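Local coordinates for protein lipase (Penicillium expansum, PDB 3G7N) that hydrolyses triacylglycerols such as tributyrin, as a secreted alkaline lipase of the alpha/beta-hydrolase fold, and so releases free fatty acids, at residues A1-A7 / T217-E221; R13-S18 / E127-H131; L154-N160 / T179-N185. All blocks are in the same frame, centred on the assembly; numbering follows the deposited sequence.

Contact 1: residues A1-A7 / T217-E221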
ATOM      1  N   ALA A   1     -19.671  -8.008   4.963  1.00 17.14           N
ATOM      2  CA  ALA A   1     -19.053  -6.772   5.523  1.00 14.45           C
ATOM      3  C   ALA A   1     -19.895  -6.241   6.671  1.00 17.68           C
ATOM      4  O   ALA A   1     -21.098  -6.496   6.739  1.00 19.24           O
ATOM      5  CB  ALA A   1     -18.928  -5.717   4.434  1.00 15.62           C
ATOM      6  N   THR A   2     -19.280  -5.443   7.533  1.00 13.69           N
ATOM      7  CA  THR A   2     -19.967  -4.850   8.676  1.00 16.38           C
ATOM      8  C   THR A   2     -19.520  -3.409   8.883  1.00 14.21           C
ATOM      9  O   THR A   2     -18.384  -3.036   8.568  1.00 14.42           O
ATOM     10  CB  THR A   2     -19.694  -5.650   9.963  1.00 18.74           C
ATOM     11  OG1 THR A   2     -18.284  -5.694  10.197  1.00 23.06           O
ATOM     12  CG2 THR A   2     -20.207  -7.054   9.833  1.00 22.92           C
ATOM     13  N   ALA A   3     -20.421  -2.562   9.352  1.00 15.01           N
ATOM     14  CA  ALA A   3     -20.085  -1.176   9.605  1.00 13.81           C
ATOM     15  C   ALA A   3     -18.849  -1.045  10.490  1.00 14.70           C
ATOM     16  O   ALA A   3     -18.731  -1.702  11.531  1.00 17.21           O
ATOM     17  CB  ALA A   3     -21.281  -0.441  10.224  1.00 16.98           C
ATOM     18  N   ASP A   4     -17.937  -0.168  10.085  1.00 15.01           N
ATOM     19  CA  ASP A   4     -16.732   0.075  10.866  1.00 15.21           C
ATOM     20  C   ASP A   4     -16.276   1.513  10.673  1.00 15.55           C
ATOM     21  O   ASP A   4     -15.186   1.776  10.127  1.00 15.95           O
ATOM     22  CB  ASP A   4     -15.623  -0.921  10.513  1.00 16.46           C
ATOM     23  CG  ASP A   4     -14.510  -0.954  11.556  1.00 21.35           C
ATOM     24  OD1 ASP A   4     -14.550  -0.153  12.521  1.00 22.20           O
ATOM     25  OD2 ASP A   4     -13.547  -1.727  11.373  1.00 19.54           O
ATOM     26  N   ALA A   5     -17.121   2.457  11.091  1.00 17.84           N
ATOM     27  CA  ALA A   5     -16.820   3.878  10.975  1.00 17.29           C
ATOM     28  C   ALA A   5     -15.488   4.230  11.635  1.00 15.90           C
ATOM     29  O   ALA A   5     -14.795   5.157  11.211  1.00 16.02           O
ATOM     30  CB  ALA A   5     -17.958   4.727  11.576  1.00 16.69           C
ATOM     31  N   ALA A   6     -15.149   3.517  12.701  1.00 17.26           N
ATOM     32  CA  ALA A   6     -13.940   3.813  13.461  1.00 18.59           C
ATOM     33  C   ALA A   6     -12.663   3.653  12.635  1.00 17.48           C
ATOM     34  O   ALA A   6     -11.633   4.226  12.980  1.00 17.81           O
ATOM     35  CB  ALA A   6     -13.873   2.947  14.713  1.00 18.60           C
ATOM     36  N   ALA A   7     -12.735   2.854  11.567  1.00 15.41           N
ATOM     37  CA  ALA A   7     -11.597   2.629  10.663  1.00 15.51           C
ATOM     38  C   ALA A   7     -11.319   3.823   9.761  1.00 14.25           C
ATOM     39  O   ALA A   7     -10.246   3.899   9.146  1.00 15.36           O
ATOM     40  CB  ALA A   7     -11.841   1.386   9.825  1.00 14.62           C
ATOM     41  N   THR A 217     -18.222   3.488   5.700  1.00 12.56           N
ATOM     42  CA  THR A 217     -17.039   2.636   5.817  1.00 11.87           C
ATOM     43  C   THR A 217     -17.345   1.285   6.439  1.00 12.42           C
ATOM     44  O   THR A 217     -17.988   1.211   7.500  1.00 14.32           O
ATOM     45  CB  THR A 217     -15.933   3.330   6.626  1.00 13.46           C
ATOM     46  OG1 THR A 217     -15.519   4.504   5.927  1.00 12.62           O
ATOM     47  CG2 THR A 217     -14.734   2.397   6.803  1.00 15.32           C
ATOM     48  N   VAL A 218     -16.947   0.216   5.762  1.00 11.82           N
ATOM     49  CA  VAL A 218     -17.155  -1.117   6.252  1.00 12.75           C
ATOM     50  C   VAL A 218     -15.852  -1.899   6.350  1.00 11.57           C
ATOM     51  O   VAL A 218     -14.889  -1.623   5.615  1.00 11.95           O
ATOM     52  CB  VAL A 218     -18.180  -1.899   5.392  1.00 11.54           C
ATOM     53  CG1 VAL A 218     -19.534  -1.190   5.414  1.00 14.65           C
ATOM     54  CG2 VAL A 218     -17.688  -2.043   3.948  1.00 12.66           C
ATOM     55  N   LYS A 219     -15.830  -2.878   7.248  1.00 12.26           N
ATOM     56  CA  LYS A 219     -14.801  -3.897   7.286  1.00 12.55           C
ATOM     57  C   LYS A 219     -15.308  -5.139   6.600  1.00 14.01           C
ATOM     58  O   LYS A 219     -16.382  -5.648   6.918  1.00 13.63           O
ATOM     59  CB  LYS A 219     -14.450  -4.223   8.737  1.00 13.42           C
ATOM     60  CG  LYS A 219     -13.372  -5.273   8.902  1.00 14.07           C
ATOM     61  CD  LYS A 219     -13.132  -5.581  10.387  1.00 20.52           C
ATOM     62  CE  LYS A 219     -11.822  -6.322  10.597  1.00 23.72           C
ATOM     63  NZ  LYS A 219     -11.478  -6.450  12.047  1.00 33.26           N
ATOM     64  N   CYS A 220     -14.560  -5.598   5.612  1.00 12.72           N
ATOM     65  CA  CYS A 220     -15.007  -6.670   4.739  1.00 11.64           C
ATOM     66  C   CYS A 220     -14.633  -8.025   5.311  1.00 13.96           C
ATOM     67  O   CYS A 220     -13.684  -8.145   6.080  1.00 14.10           O
ATOM     68  CB  CYS A 220     -14.370  -6.486   3.359  1.00 13.75           C
ATOM     69  SG  CYS A 220     -14.599  -4.833   2.668  1.00 13.44           S
ATOM     70  N   GLU A 221     -15.392  -9.048   4.937  1.00 14.22           N
ATOM     71  CA  GLU A 221     -15.132 -10.404   5.387  1.00 15.92           C
ATOM     72  C   GLU A 221     -14.328 -11.170   4.353  1.00 15.94           C
ATOM     73  O   GLU A 221     -14.760 -11.325   3.209  1.00 17.54           O
ATOM     74  CB  GLU A 221     -16.460 -11.133   5.646  1.00 18.53           C
ATOM     75  CG  GLU A 221     -17.434 -10.368   6.526  1.00 28.58           C
ATOM     76  CD  GLU A 221     -18.851 -10.925   6.448  1.00 39.36           C
ATOM     77  OE1 GLU A 221     -18.992 -12.144   6.186  1.00 40.18           O
ATOM     78  OE2 GLU A 221     -19.815 -10.158   6.683  1.00 29.46           O
TER
HETATM   79  O   HOH W   1     -16.528  -7.730   8.708  1.00 21.16           O

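Contact 2: residues R13-S18 / E127-H131. With SO4 (sulfate ion), chain E.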
ATOM      1  N   ARG A  13      -6.461   9.392   6.498  1.00 10.02           N
ATOM      2  CA  ARG A  13      -5.075   9.846   6.597  1.00  9.56           C
ATOM      3  C   ARG A  13      -4.184   9.140   5.571  1.00  7.04           C
ATOM      4  O   ARG A  13      -3.376   9.777   4.923  1.00  7.79           O
ATOM      5  CB  ARG A  13      -4.524   9.671   8.016  1.00  9.12           C
ATOM      6  CG  ARG A  13      -3.032   9.979   8.112  1.00  9.36           C
ATOM      7  CD  ARG A  13      -2.524   9.883   9.556  1.00 10.06           C
ATOM      8  NE  ARG A  13      -1.070   9.992   9.647  1.00 10.25           N
ATOM      9  CZ  ARG A  13      -0.232   8.965   9.554  1.00  9.88           C
ATOM     10  NH1 ARG A  13      -0.676   7.740   9.331  1.00 11.47           N
ATOM     11  NH2 ARG A  13       1.074   9.187   9.672  1.00 10.55           N
ATOM     12  N   ALA A  14      -4.341   7.832   5.450  1.00  8.15           N
ATOM     13  CA  ALA A  14      -3.557   7.075   4.492  1.00  8.76           C
ATOM     14  C   ALA A  14      -3.772   7.622   3.075  1.00  8.32           C
ATOM     15  O   ALA A  14      -2.837   7.691   2.284  1.00  7.79           O
ATOM     16  CB  ALA A  14      -3.919   5.611   4.559  1.00  9.08           C
ATOM     17  N   ALA A  15      -5.011   7.976   2.755  1.00  7.87           N
ATOM     18  CA  ALA A  15      -5.323   8.512   1.434  1.00  8.67           C
ATOM     19  C   ALA A  15      -4.722   9.879   1.218  1.00  8.43           C
ATOM     20  O   ALA A  15      -4.240  10.179   0.131  1.00  8.78           O
ATOM     21  CB  ALA A  15      -6.823   8.528   1.222  1.00  9.37           C
ATOM     22  N   LYS A  16      -4.704  10.708   2.276  1.00  8.24           N
ATOM     23  CA  LYS A  16      -4.017  11.997   2.186  1.00  9.24           C
ATOM     24  C   LYS A  16      -2.513  11.856   1.937  1.00  6.96           C
ATOM     25  O   LYS A  16      -1.948  12.542   1.110  1.00  7.99           O
ATOM     26  CB  LYS A  16      -4.284  12.872   3.418  1.00 10.23           C
ATOM     27  CG  LYS A  16      -5.741  13.342   3.502  1.00 12.71           C
ATOM     28  CD  LYS A  16      -6.123  13.809   4.925  1.00 21.02           C
ATOM     29  CE  LYS A  16      -5.420  15.068   5.332  1.00 30.14           C
ATOM     30  NZ  LYS A  16      -5.936  15.505   6.668  1.00 26.05           N
ATOM     31  N   LEU A  17      -1.869  10.945   2.665  1.00  7.41           N
ATOM     32  CA  LEU A  17      -0.451  10.686   2.463  1.00  7.62           C
ATOM     33  C   LEU A  17      -0.180  10.162   1.060  1.00  6.57           C
ATOM     34  O   LEU A  17       0.801  10.542   0.419  1.00  7.74           O
ATOM     35  CB  LEU A  17       0.061   9.680   3.494  1.00  7.30           C
ATOM     36  CG  LEU A  17       0.049  10.158   4.953  1.00  8.01           C
ATOM     37  CD1 LEU A  17       0.471   9.036   5.867  1.00  9.90           C
ATOM     38  CD2 LEU A  17       0.944  11.370   5.161  1.00 11.26           C
ATOM     39  N   SER A  18      -1.045   9.261   0.604  1.00  7.86           N
ATOM     40  CA  SER A  18      -0.898   8.723  -0.745  1.00  8.12           C
ATOM     41  C   SER A  18      -1.030   9.822  -1.804  1.00  8.62           C
ATOM     42  O   SER A  18      -0.289   9.841  -2.773  1.00  9.34           O
ATOM     43  CB  SER A  18      -1.942   7.651  -0.994  1.00  7.53           C
ATOM     44  OG  SER A  18      -1.768   6.511  -0.166  1.00  8.37           O
ATOM     45  N   GLU A 127       5.042   2.194   9.509  1.00  7.65           N
ATOM     46  CA  GLU A 127       3.879   2.178   8.637  1.00  8.50           C
ATOM     47  C   GLU A 127       4.297   2.293   7.186  1.00  7.74           C
ATOM     48  O   GLU A 127       5.330   2.887   6.855  1.00  9.14           O
ATOM     49  CB  GLU A 127       2.897   3.279   9.010  1.00  9.83           C
ATOM     50  CG  GLU A 127       3.383   4.671   8.795  1.00 10.82           C
ATOM     51  CD  GLU A 127       2.334   5.718   9.166  1.00 12.75           C
ATOM     52  OE1 GLU A 127       1.119   5.457   8.943  1.00 14.17           O
ATOM     53  OE2 GLU A 127       2.713   6.836   9.565  1.00 13.94           O
ATOM     54  N   ALA A 128       3.487   1.702   6.313  1.00  8.65           N
ATOM     55  CA  ALA A 128       3.691   1.800   4.859  1.00  8.14           C
ATOM     56  C   ALA A 128       2.350   2.091   4.229  1.00  7.06           C
ATOM     57  O   ALA A 128       1.320   1.603   4.697  1.00  8.20           O
ATOM     58  CB  ALA A 128       4.234   0.493   4.330  1.00  8.19           C
ATOM     59  N   VAL A 129       2.353   2.904   3.173  1.00  7.05           N
ATOM     60  CA  VAL A 129       1.089   3.330   2.563  1.00  6.28           C
ATOM     61  C   VAL A 129       1.323   3.713   1.116  1.00  5.64           C
ATOM     62  O   VAL A 129       2.400   4.213   0.755  1.00  6.37           O
ATOM     63  CB  VAL A 129       0.506   4.533   3.354  1.00  8.72           C
ATOM     64  CG1 VAL A 129       1.484   5.673   3.432  1.00 15.25           C
ATOM     65  CG2 VAL A 129      -0.795   4.997   2.783  1.00 14.33           C
ATOM     66  N   GLY A 130       0.267   3.553   0.317  1.00  5.54           N
ATOM     67  CA  GLY A 130       0.294   4.051  -1.044  1.00  6.88           C
ATOM     68  C   GLY A 130      -0.967   3.668  -1.769  1.00  5.99           C
ATOM     69  O   GLY A 130      -1.722   2.821  -1.326  1.00  6.56           O
ATOM     70  N   HIS A 131      -1.167   4.305  -2.918  1.00  6.69           N
ATOM     71  CA  HIS A 131      -2.390   4.142  -3.714  1.00  5.50           C
ATOM     72  C   HIS A 131      -2.075   3.553  -5.106  1.00  5.51           C
ATOM     73  O   HIS A 131      -1.084   3.898  -5.736  1.00  6.24           O
ATOM     74  CB  HIS A 131      -3.066   5.505  -3.855  1.00  8.17           C
ATOM     75  CG  HIS A 131      -4.189   5.531  -4.857  1.00  8.11           C
ATOM     76  ND1 HIS A 131      -3.996   5.930  -6.161  1.00  9.65           N
ATOM     77  CD2 HIS A 131      -5.518   5.343  -4.707  1.00  8.90           C
ATOM     78  CE1 HIS A 131      -5.160   5.920  -6.790  1.00  8.04           C
ATOM     79  NE2 HIS A 131      -6.096   5.573  -5.934  1.00  9.43           N
TER
HETATM   80  S   SO4 E 261      -5.992  18.933   6.305  1.00 19.16           S
HETATM   81  O1  SO4 E 261      -5.797  19.178   4.878  1.00 26.04           O
HETATM   82  O2  SO4 E 261      -5.045  17.963   6.872  1.00 24.57           O
HETATM   83  O3  SO4 E 261      -5.906  20.192   7.053  1.00 27.07           O
HETATM   84  O4  SO4 E 261      -7.359  18.437   6.498  1.00 27.47           O
HETATM   85  O   HOH W   2       0.332   6.829  -3.595  1.00  9.28           O

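Contact 3: residues L154-N160 / T179-N185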
ATOM      1  N   LEU A 154       3.855  -2.809  13.175  1.00  9.94           N
ATOM      2  CA  LEU A 154       3.795  -2.442  11.753  1.00  9.24           C
ATOM      3  C   LEU A 154       2.333  -2.431  11.325  1.00  9.53           C
ATOM      4  O   LEU A 154       1.578  -3.387  11.587  1.00 10.30           O
ATOM      5  CB  LEU A 154       4.561  -3.464  10.918  1.00 10.32           C
ATOM      6  CG  LEU A 154       4.359  -3.416   9.395  1.00 10.20           C
ATOM      7  CD1 LEU A 154       4.857  -2.101   8.822  1.00 10.73           C
ATOM      8  CD2 LEU A 154       5.059  -4.582   8.765  1.00 12.19           C
ATOM      9  N   VAL A 155       1.928  -1.356  10.659  1.00  8.94           N
ATOM     10  CA  VAL A 155       0.634  -1.286   9.969  1.00 10.08           C
ATOM     11  C   VAL A 155       0.847  -0.733   8.574  1.00 11.07           C
ATOM     12  O   VAL A 155       1.552   0.275   8.387  1.00 12.40           O
ATOM     13  CB  VAL A 155      -0.342  -0.378  10.719  1.00 11.74           C
ATOM     14  CG1 VAL A 155      -1.705  -0.344   9.989  1.00 15.27           C
ATOM     15  CG2 VAL A 155      -0.519  -0.854  12.171  1.00 17.40           C
ATOM     16  N   SER A 156       0.303  -1.437   7.596  1.00  9.59           N
ATOM     17  CA  SER A 156       0.443  -1.019   6.208  1.00  9.09           C
ATOM     18  C   SER A 156      -0.946  -0.821   5.612  1.00  8.61           C
ATOM     19  O   SER A 156      -1.847  -1.663   5.822  1.00 11.31           O
ATOM     20  CB  SER A 156       1.205  -2.079   5.411  1.00  9.48           C
ATOM     21  OG  SER A 156       2.522  -2.281   5.955  1.00 10.02           O
ATOM     22  N   ASN A 157      -1.110   0.247   4.832  1.00  7.74           N
ATOM     23  CA  ASN A 157      -2.397   0.573   4.197  1.00  7.86           C
ATOM     24  C   ASN A 157      -2.226   0.700   2.696  1.00  7.11           C
ATOM     25  O   ASN A 157      -1.665   1.692   2.222  1.00  7.77           O
ATOM     26  CB  ASN A 157      -2.942   1.884   4.766  1.00 10.22           C
ATOM     27  CG  ASN A 157      -3.292   1.776   6.238  1.00 11.53           C
ATOM     28  OD1 ASN A 157      -4.125   0.962   6.625  1.00 13.23           O
ATOM     29  ND2 ASN A 157      -2.649   2.600   7.066  1.00 14.00           N
ATOM     30  N   ALA A 158      -2.605  -0.357   1.982  1.00  6.69           N
ATOM     31  CA  ALA A 158      -2.585  -0.340   0.516  1.00  7.85           C
ATOM     32  C   ALA A 158      -3.950   0.113   0.020  1.00  7.23           C
ATOM     33  O   ALA A 158      -4.965  -0.518   0.349  1.00  7.75           O
ATOM     34  CB  ALA A 158      -2.275  -1.731  -0.032  1.00  9.26           C
ATOM     35  N   LEU A 159      -3.990   1.208  -0.736  1.00  6.20           N
ATOM     36  CA  LEU A 159      -5.258   1.751  -1.212  1.00  6.97           C
ATOM     37  C   LEU A 159      -5.480   1.411  -2.679  1.00  6.10           C
ATOM     38  O   LEU A 159      -4.585   1.579  -3.524  1.00  7.31           O
ATOM     39  CB  LEU A 159      -5.295   3.264  -1.026  1.00  7.48           C
ATOM     40  CG  LEU A 159      -4.996   3.720   0.415  1.00  7.47           C
ATOM     41  CD1 LEU A 159      -5.025   5.243   0.483  1.00 10.05           C
ATOM     42  CD2 LEU A 159      -5.964   3.122   1.436  1.00  9.55           C
ATOM     43  N   ASN A 160      -6.671   0.910  -2.976  1.00  6.95           N
ATOM     44  CA  ASN A 160      -7.104   0.710  -4.364  1.00  7.45           C
ATOM     45  C   ASN A 160      -6.128  -0.181  -5.144  1.00  6.31           C
ATOM     46  O   ASN A 160      -5.822   0.090  -6.308  1.00  7.90           O
ATOM     47  CB  ASN A 160      -7.326   2.056  -5.103  1.00  8.83           C
ATOM     48  CG  ASN A 160      -8.356   2.957  -4.414  1.00 10.46           C
ATOM     49  OD1 ASN A 160      -8.484   2.943  -3.183  1.00 19.06           O
ATOM     50  ND2 ASN A 160      -9.058   3.778  -5.183  1.00 10.08           N
ATOM     51  N   THR A 179      -0.106  -5.601  10.683  1.00 10.94           N
ATOM     52  CA  THR A 179      -1.439  -5.521  10.114  1.00 11.02           C
ATOM     53  C   THR A 179      -1.372  -4.922   8.715  1.00 10.47           C
ATOM     54  O   THR A 179      -0.965  -3.768   8.548  1.00 10.78           O
ATOM     55  CB  THR A 179      -2.356  -4.670  10.997  1.00 11.81           C
ATOM     56  OG1 THR A 179      -2.370  -5.227  12.322  1.00 15.55           O
ATOM     57  CG2 THR A 179      -3.779  -4.617  10.462  1.00 14.77           C
ATOM     58  N   PHE A 180      -1.811  -5.698   7.730  1.00  9.31           N
ATOM     59  CA  PHE A 180      -1.948  -5.227   6.347  1.00  9.05           C
ATOM     60  C   PHE A 180      -3.409  -4.961   6.018  1.00  8.37           C
ATOM     61  O   PHE A 180      -4.251  -5.885   6.087  1.00  9.81           O
ATOM     62  CB  PHE A 180      -1.341  -6.234   5.371  1.00 10.25           C
ATOM     63  CG  PHE A 180      -1.467  -5.821   3.926  1.00  8.91           C
ATOM     64  CD1 PHE A 180      -0.846  -4.671   3.474  1.00 10.34           C
ATOM     65  CD2 PHE A 180      -2.169  -6.597   3.016  1.00  8.80           C
ATOM     66  CE1 PHE A 180      -1.049  -4.221   2.166  1.00 10.07           C
ATOM     67  CE2 PHE A 180      -2.275  -6.206   1.678  1.00  9.46           C
ATOM     68  CZ  PHE A 180      -1.733  -5.005   1.261  1.00  9.93           C
ATOM     69  N   ASN A 181      -3.712  -3.710   5.681  1.00  8.88           N
ATOM     70  CA  ASN A 181      -5.064  -3.306   5.329  1.00  9.15           C
ATOM     71  C   ASN A 181      -5.128  -2.977   3.841  1.00  9.64           C
ATOM     72  O   ASN A 181      -4.231  -2.322   3.305  1.00  9.16           O
ATOM     73  CB  ASN A 181      -5.471  -2.062   6.119  1.00 10.21           C
ATOM     74  CG  ASN A 181      -5.476  -2.299   7.592  1.00 11.02           C
ATOM     75  OD1 ASN A 181      -5.910  -3.368   8.045  1.00 11.41           O
ATOM     76  ND2 ASN A 181      -4.796  -1.417   8.325  1.00 13.35           N
ATOM     77  N   ARG A 182      -6.213  -3.396   3.185  1.00  7.97           N
ATOM     78  CA  ARG A 182      -6.505  -2.992   1.793  1.00  7.98           C
ATOM     79  C   ARG A 182      -7.704  -2.078   1.798  1.00  8.73           C
ATOM     80  O   ARG A 182      -8.831  -2.546   2.001  1.00 10.15           O
ATOM     81  CB  ARG A 182      -6.778  -4.230   0.934  1.00  8.53           C
ATOM     82  CG  ARG A 182      -5.567  -5.097   0.793  1.00  8.23           C
ATOM     83  CD  ARG A 182      -5.770  -6.188  -0.249  1.00  9.72           C
ATOM     84  NE  ARG A 182      -6.773  -7.157   0.181  1.00 10.04           N
ATOM     85  CZ  ARG A 182      -7.959  -7.347  -0.407  1.00 10.44           C
ATOM     86  NH1 ARG A 182      -8.420  -6.517  -1.353  1.00  9.14           N
ATOM     87  NH2 ARG A 182      -8.721  -8.356  -0.002  1.00 10.43           N
ATOM     88  N   GLY A 183      -7.485  -0.782   1.632  1.00  7.58           N
ATOM     89  CA  GLY A 183      -8.586   0.177   1.686  1.00  8.46           C
ATOM     90  C   GLY A 183      -9.048   0.527   0.286  1.00  8.63           C
ATOM     91  O   GLY A 183      -8.279   1.112  -0.488  1.00  8.57           O
ATOM     92  N   ASN A 184     -10.299   0.168  -0.038  1.00  7.89           N
ATOM     93  CA  ASN A 184     -10.814   0.279  -1.409  1.00  7.50           C
ATOM     94  C   ASN A 184     -12.020   1.196  -1.530  1.00  8.16           C
ATOM     95  O   ASN A 184     -12.639   1.594  -0.523  1.00  8.86           O
ATOM     96  CB  ASN A 184     -11.110  -1.119  -1.953  1.00  9.36           C
ATOM     97  CG  ASN A 184      -9.850  -1.889  -2.187  1.00  7.78           C
ATOM     98  OD1 ASN A 184      -8.795  -1.289  -2.429  1.00  8.01           O
ATOM     99  ND2 ASN A 184      -9.918  -3.210  -2.106  1.00  8.42           N
ATOM    100  N   ASN A 185     -12.300   1.587  -2.766  1.00  8.02           N
ATOM    101  CA  ASN A 185     -13.313   2.591  -3.044  1.00  8.60           C
ATOM    102  C   ASN A 185     -14.403   2.060  -3.975  1.00  9.40           C
ATOM    103  O   ASN A 185     -14.148   1.243  -4.877  1.00  8.90           O
ATOM    104  CB  ASN A 185     -12.651   3.820  -3.659  1.00  8.59           C
ATOM    105  CG  ASN A 185     -13.540   5.048  -3.607  1.00 10.37           C
ATOM    106  OD1 ASN A 185     -14.030   5.400  -2.537  1.00 11.45           O
ATOM    107  ND2 ASN A 185     -13.670   5.757  -4.728  1.00 10.77           N
TER
HETATM  108  O   HOH W   3      -6.265  -1.956  -1.661  1.00  8.58           O

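Contact 1: residues A1-A7 / T217-E221
The outermost antiparallel pair at one margin of the large mixed sheet is made here: the N-terminal strand 2-3 lies along strand 218-219, which in turn is bonded to strand 206-210. Thr2 and Lys219 are a hydrogen-bonded pair, with Thr2 N giving to Lys219 O at 3.0 Å and Lys219 N giving back to Thr2 O at 2.9 Å. Ala3 and Val218 follow as a non-hydrogen-bonded pair, and beyond them Asp4 N reaches Thr217 O at 2.9 Å. Lys219 O also accepts a hydrogen bond from a water that sits 3.1 Å from Thr2 OG1, so the carbonyl has a second polar partner. On the face that carries Thr2 and Lys219, the side chains of Asp4 and Lys219 cross: Asp4 OD2 lies 3.7 Å from Lys219 CB. With CG anti to the backbone N (chi1 -180°) and the rest extended, the lysine runs on past the carboxylate, leaving NZ 5.2 Å from Asp4 OD2, near but not in contact. Ala1 CB packs on Val218 CG2. At the chain start, Ala1 N forms a salt bridge to Glu221 OE2 at 2.8 Å, meeting the oxygen from above the carboxylate plane, 51° out of it. Asp225 OD2 accepts from the same amino group and from Glu221 N, while Cys220 is tied by its disulfide to Cys228. Two carboxylates thus converge on the terminal amine, which would favour its protonated form and fix the first residue beside a disulfide-tied strand.

Contact 2: residues R13-S18 / E127-H131
Strand 125-131 leads into the nucleophile elbow, the turn that carries the active-site Ser132, and helix 8-23 packs across it; the axes of segments 13-18 and 127-131 cross at -68° and come within 7.1 Å. At the beginning of the crossing, Arg13 and Glu127 reach out from opposite directions and meet end-on. Arg13 NH1 bonds Glu127 OE1 and Arg13 NH2 bonds Glu127 OE2, both at 2.9 Å and nearly straight; each oxygen uses its syn lone pair, and the two flat groups are only 12° from coplanar. Leu17 CD1 covers one guanidinium face, 3.7 Å above its plane. Asp31 takes a second bond from Arg13 NH2, and Thr57 is bonded to Glu127 OE2. Midway, Val129 CG1 lies between the backbone N and carbonyl carbon (chi1 56°), which directs CG2 at Ala14 CB, 3.6 Å away. Closer to the elbow the gap narrows: Ser18 OG lies 3.3 Å from Gly130 CA, against the strand backbone itself. That hydroxyl donates back to Ala14 O at 2.9 Å, on the face of the carbonyl opposite Ser18 N. A water joins Ser18 O to His131 N, while the His131 ring is held by Tyr22 and the backbone oxygen of His241. The paired charges, with Asp31 and Thr57 as further partners, probably offset the cost of burying the glutamate between helix and sheet, and the serine donates within its own helix.

Contact 3: residues L154-N160 / T179-N185
Ser156 and Phe180 meet near the start of two parallel neighbours, strands 154-159 and 179-185, which helix 167-175 connects in a beta-alpha-beta unit. Packing is tightest on the face that bears Phe180. The ring edge faces Ser156 CB, 3.8 Å from Phe180 CD1, and Ala158 CB comes in obliquely, 3.5 Å from Phe180 CE1. Tyr204 stacks on the same ring, and Ser156 OG turns to His142. Beneath, the backbone bonds alternate regularly: Ser156 N to Thr179 O and Asn181 N to Ser156 O, each 2.8 Å, then Ala158 N to Asn181 O and Gly183 N to Ala158 O. Gly183 has no side chain, which lets Leu159 CD2 settle 4.0 Å from Gly183 CA.

The looser side is the outer end of the other face, where exposed Thr179 lies beside Val155, Thr179 CB 4.4 Å from Val155 CG2, their closest side-chain approach. Further in, Asn157 and Asn181 lie side by side and point the same way, amide planes 20° apart. Asn181 CG is anti to its carbonyl carbon (chi1 -62°), which brings ND2 to Asn157 OD1 at 3.0 Å, with that oxygen in the Asn181 amide plane. A leucine at Asn181 would probably leave the buried Asn157 OD1 without this donor and free its amide to turn.

At the catalytic end Asn160 N gives to Gly183 O and, weakly, to Asn184 OD1. The Asn160 side chain bonds Ala243 O and Ser244 OG and touches Asp188 of the charge relay system. Polar side chains fixed by bonds beyond the strand pair thus take over from apolar packing where the sheet meets the active site.

In the fold
All three contacts share one large mixed sheet. Contact 1 is at its margin, where strand 2-3 is outermost; strand 206-210 lies between that pair and contact 3. Strand 154-159 of contact 3 neighbours strand 125-131 of contact 2, and the two contacts touch through Ala128 O to Asn157 N and Gly130 O to Leu159 N, both 2.8 Å and probably hydrogen bonds. Their centres are 8 Å apart, against about 18 Å from contact 1 to contact 2 and 13 Å to contact 3. Along the chain, contacts 2 and 3 follow in series inside the loop closed by contact 1, so the first residues edge the sheet and helix 8-23 packs on the strand leading to the nucleophile.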